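Local atomic coordinates of aminopeptidase (Aneurinibacillus sp. AM-1, PDB entry 5IB9), a protein that probably acts as a zinc-dependent aminopeptidase, a family M28 metalloexopeptidase that carries a protease-associated domain. Residues M313-T324 / H352-I362. Sequence-based numbering, arbitrary orientation.
With BES (2-(3-amino-2-hydroxy-4-phenyl-butyrylamino)-4-methyl-pentanoic acid), chain H.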
# COMPACT_ATOMS: atom_id res chain seq x y z
N MET A 313 -23.17 17.81 -5.99
CA MET A 313 -22.61 16.56 -5.43
C MET A 313 -22.05 15.74 -6.59
O MET A 313 -22.78 15.48 -7.51
CB MET A 313 -23.72 15.75 -4.85
CG MET A 313 -24.44 16.47 -3.73
SD MET A 313 -25.82 15.59 -2.97
CE MET A 313 -27.01 15.55 -4.37
N TYR A 314 -20.80 15.26 -6.51
CA TYR A 314 -20.26 14.47 -7.60
C TYR A 314 -20.04 13.03 -7.14
O TYR A 314 -19.51 12.75 -6.05
CB TYR A 314 -18.91 15.00 -8.01
CG TYR A 314 -18.94 16.23 -8.91
CD1 TYR A 314 -19.76 16.29 -10.01
CD2 TYR A 314 -18.17 17.31 -8.58
CE1 TYR A 314 -19.77 17.49 -10.82
CE2 TYR A 314 -18.17 18.54 -9.40
CZ TYR A 314 -18.94 18.55 -10.51
OH TYR A 314 -19.01 19.70 -11.30
N THR A 315 -20.41 12.07 -8.00
CA THR A 315 -20.14 10.71 -7.74
C THR A 315 -19.20 10.15 -8.85
O THR A 315 -19.19 10.70 -9.99
CB THR A 315 -21.38 9.80 -7.61
OG1 THR A 315 -22.00 9.80 -8.91
CG2 THR A 315 -22.35 10.40 -6.58
N ILE A 316 -18.48 9.09 -8.56
CA ILE A 316 -17.47 8.58 -9.55
C ILE A 316 -18.16 8.06 -10.80
O ILE A 316 -17.57 8.31 -11.87
CB ILE A 316 -16.69 7.41 -8.86
CG1 ILE A 316 -15.90 7.93 -7.63
CG2 ILE A 316 -15.76 6.71 -9.85
CD1 ILE A 316 -15.04 9.16 -7.84
N ASP A 317 -19.28 7.34 -10.61
CA ASP A 317 -20.01 6.76 -11.75
C ASP A 317 -21.12 7.65 -12.26
O ASP A 317 -21.87 7.21 -13.14
CB ASP A 317 -20.48 5.35 -11.39
CG ASP A 317 -21.24 5.30 -10.09
OD1 ASP A 317 -21.49 4.14 -9.61
OD2 ASP A 317 -21.61 6.38 -9.52
N GLY A 318 -21.30 8.88 -11.77
CA GLY A 318 -22.46 9.70 -12.18
C GLY A 318 -23.83 9.12 -11.87
O GLY A 318 -24.82 9.58 -12.45
N LYS A 319 -23.89 8.20 -10.90
CA LYS A 319 -25.15 7.61 -10.48
C LYS A 319 -25.45 8.18 -9.10
O LYS A 319 -24.48 8.53 -8.35
CB LYS A 319 -25.06 6.12 -10.35
CG LYS A 319 -24.90 5.42 -11.71
CD LYS A 319 -25.34 3.97 -11.56
CE LYS A 319 -24.29 3.07 -10.92
NZ LYS A 319 -23.45 2.33 -11.96
N LYS A 320 -26.73 8.23 -8.83
CA LYS A 320 -27.19 8.53 -7.45
C LYS A 320 -26.83 7.45 -6.44
O LYS A 320 -26.81 6.25 -6.78
CB LYS A 320 -28.70 8.72 -7.37
CG LYS A 320 -29.18 9.83 -8.25
CD LYS A 320 -30.72 9.92 -8.09
CE LYS A 320 -31.18 11.24 -8.77
NZ LYS A 320 -32.60 11.01 -9.15
N ASN A 321 -26.58 7.82 -5.17
CA ASN A 321 -26.39 6.79 -4.15
C ASN A 321 -26.92 7.30 -2.83
O ASN A 321 -27.55 8.36 -2.79
CB ASN A 321 -24.94 6.34 -4.04
CG ASN A 321 -23.99 7.49 -3.75
OD1 ASN A 321 -24.32 8.31 -2.90
ND2 ASN A 321 -22.83 7.57 -4.44
N ARG A 322 -26.75 6.57 -1.74
CA ARG A 322 -27.35 7.01 -0.50
C ARG A 322 -26.83 8.39 -0.05
O ARG A 322 -27.55 9.15 0.52
CB ARG A 322 -27.13 5.95 0.57
CG ARG A 322 -27.76 6.33 1.98
CD ARG A 322 -27.48 5.34 3.06
NE ARG A 322 -28.06 4.04 2.76
CZ ARG A 322 -27.37 3.00 2.40
NH1 ARG A 322 -26.07 3.03 2.27
NH2 ARG A 322 -28.01 1.92 2.13
N VAL A 323 -25.57 8.66 -0.35
CA VAL A 323 -25.04 9.98 0.11
C VAL A 323 -25.72 11.10 -0.72
O VAL A 323 -26.06 12.17 -0.17
CB VAL A 323 -23.51 10.01 -0.10
CG1 VAL A 323 -22.91 11.42 0.20
CG2 VAL A 323 -22.85 9.05 0.86
N THR A 324 -25.83 10.94 -2.04
CA THR A 324 -26.50 12.00 -2.81
C THR A 324 -27.98 12.05 -2.45
O THR A 324 -28.57 13.18 -2.47
CB THR A 324 -26.33 11.94 -4.33
OG1 THR A 324 -26.98 10.73 -4.82
CG2 THR A 324 -24.86 11.93 -4.68
N HIS A 352 -15.50 4.92 -2.97
CA HIS A 352 -16.22 4.30 -4.08
C HIS A 352 -15.50 3.00 -4.53
O HIS A 352 -16.20 2.00 -4.84
CB HIS A 352 -16.32 5.31 -5.18
CG HIS A 352 -16.98 4.74 -6.37
ND1 HIS A 352 -18.34 4.79 -6.53
CD2 HIS A 352 -16.45 4.16 -7.47
CE1 HIS A 352 -18.65 4.22 -7.69
NE2 HIS A 352 -17.54 3.75 -8.23
N ALA A 353 -14.21 2.97 -4.45
CA ALA A 353 -13.44 1.83 -4.96
C ALA A 353 -13.76 0.62 -4.11
O ALA A 353 -13.65 -0.52 -4.57
CB ALA A 353 -12.00 2.13 -4.89
N LEU A 354 -14.16 0.79 -2.85
CA LEU A 354 -14.57 -0.33 -1.98
C LEU A 354 -16.03 -0.70 -2.06
O LEU A 354 -16.45 -1.57 -1.29
CB LEU A 354 -14.18 0.04 -0.55
CG LEU A 354 -12.68 0.14 -0.25
CD1 LEU A 354 -12.61 0.35 1.26
CD2 LEU A 354 -11.96 -1.16 -0.62
N GLY A 355 -16.82 -0.04 -2.94
CA GLY A 355 -18.26 -0.29 -2.90
C GLY A 355 -19.05 0.58 -1.95
O GLY A 355 -20.24 0.40 -1.82
N ILE A 356 -18.39 1.56 -1.28
CA ILE A 356 -19.12 2.33 -0.28
C ILE A 356 -19.76 3.52 -1.01
O ILE A 356 -19.11 4.16 -1.82
CB ILE A 356 -18.10 2.86 0.69
CG1 ILE A 356 -17.50 1.71 1.51
CG2 ILE A 356 -18.78 3.89 1.69
CD1 ILE A 356 -16.29 2.07 2.45
N PRO A 357 -21.05 3.78 -0.74
CA PRO A 357 -21.68 4.98 -1.37
C PRO A 357 -20.90 6.27 -1.02
O PRO A 357 -20.64 6.47 0.17
CB PRO A 357 -23.13 5.01 -0.78
CG PRO A 357 -23.40 3.57 -0.24
CD PRO A 357 -21.95 3.12 0.22
N ALA A 358 -20.51 7.13 -1.94
CA ALA A 358 -19.60 8.21 -1.59
C ALA A 358 -19.94 9.34 -2.52
O ALA A 358 -20.34 9.08 -3.72
CB ALA A 358 -18.10 7.77 -1.80
N ALA A 359 -19.79 10.59 -2.09
CA ALA A 359 -19.95 11.72 -2.99
C ALA A 359 -19.09 12.85 -2.49
O ALA A 359 -18.94 13.03 -1.23
CB ALA A 359 -21.46 12.19 -2.95
N LEU A 360 -18.67 13.68 -3.43
CA LEU A 360 -17.92 14.94 -3.19
C LEU A 360 -18.90 16.06 -3.23
O LEU A 360 -19.73 16.21 -4.18
CB LEU A 360 -16.89 15.05 -4.31
CG LEU A 360 -16.32 16.45 -4.44
CD1 LEU A 360 -15.51 16.95 -3.18
CD2 LEU A 360 -15.35 16.52 -5.72
N PHE A 361 -18.81 16.89 -2.22
CA PHE A 361 -19.54 18.22 -2.12
C PHE A 361 -18.57 19.35 -2.39
O PHE A 361 -17.53 19.40 -1.73
CB PHE A 361 -20.18 18.40 -0.70
CG PHE A 361 -21.27 17.38 -0.43
CD1 PHE A 361 -22.59 17.79 -0.49
CD2 PHE A 361 -20.99 16.04 -0.17
CE1 PHE A 361 -23.67 16.88 -0.28
CE2 PHE A 361 -22.08 15.12 0.04
CZ PHE A 361 -23.38 15.53 -0.04
N ILE A 362 -18.88 20.16 -3.42
CA ILE A 362 -17.92 21.19 -3.94
C ILE A 362 -18.76 22.24 -4.63
O ILE A 362 -19.89 21.94 -5.08
CB ILE A 362 -17.00 20.53 -4.95
CG1 ILE A 362 -15.97 21.56 -5.49
CG2 ILE A 362 -17.73 19.77 -6.07
CD1 ILE A 362 -14.72 20.83 -6.15
N2 BES H . -10.20 19.64 -5.14
C1 BES H . -9.40 19.04 -6.20
C6 BES H . -10.35 18.27 -7.13
C7 BES H . -11.30 19.07 -8.01
C8 BES H . -10.93 20.28 -8.64
C12 BES H . -12.59 18.53 -8.23
C9 BES H . -11.86 20.94 -9.48
C11 BES H . -13.52 19.20 -9.07
C10 BES H . -13.15 20.41 -9.68
C2 BES H . -8.34 18.11 -5.60
O2 BES H . -7.82 18.93 -4.56
C3 BES H . -7.32 17.92 -6.67
O3 BES H . -6.68 18.90 -7.03
N1 BES H . -7.25 16.75 -7.22
C4 BES H . -6.32 16.54 -8.33
C13 BES H . -6.52 15.08 -8.69
C14 BES H . -6.14 14.10 -7.57
C15 BES H . -6.30 12.73 -8.21
C16 BES H . -4.74 14.32 -6.98
C5 BES H . -6.71 17.30 -9.60
O1 BES H . -5.84 17.47 -10.50
O4 BES H . -7.86 17.75 -9.78
O HOH W 1 -18.97 7.95 -5.82
O HOH W 2 -18.67 2.36 -10.22
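A358 O accepts two hydrogen bonds, one from N321 ND2 (3.0 Å), arriving from above the carbonyl plane, and one from a water (2.8 Å) that itself accepts from I316 N. The carbonyl lies where two antiparallel strands of the M28 peptidase domain, 310-315 and 358-364, stop pairing, and the site illustrates how one side chain can cap a helix and hold the neighbouring strand at once. N321 is the N-cap of helix 322-334, and with T324 it forms a capping box: OD1 accepts from T324 N and, weakly, from V323 N, while N321 N donates to T324 OG1. N321 CG sits between its backbone N and carbonyl carbon (chi1 57°), and the amide twist (chi2 44°) turns OD1 to the helix N-terminus and ND2 to the strand. Cut back to alanine, N321 would probably leave the first-turn amides uncapped and A358 O without its side-chain donor. Further along, Y314 and L360 exchange two backbone hydrogen bonds, Y314 N reaching L360 O at 2.7 Å. On one face, V323 CG1 meets the F361 ring at its edge, and M313 SD lies obliquely to that ring, 4.5 Å from its centroid, in a Met-aromatic contact. On the other, the Y314 ring lies against I362 CG2, while the longer branch of I362 ends at the inhibitor's phenyl ring, CD1 to BES C11 3.6 Å. Beyond the strands, I316 CB sits over the centre of the H352 imidazole in a CH-pi contact, and D317 OD1 lies at that ring's edge, 3.4 Å from H352 CE1, its carboxylate turned almost perpendicular to the ring.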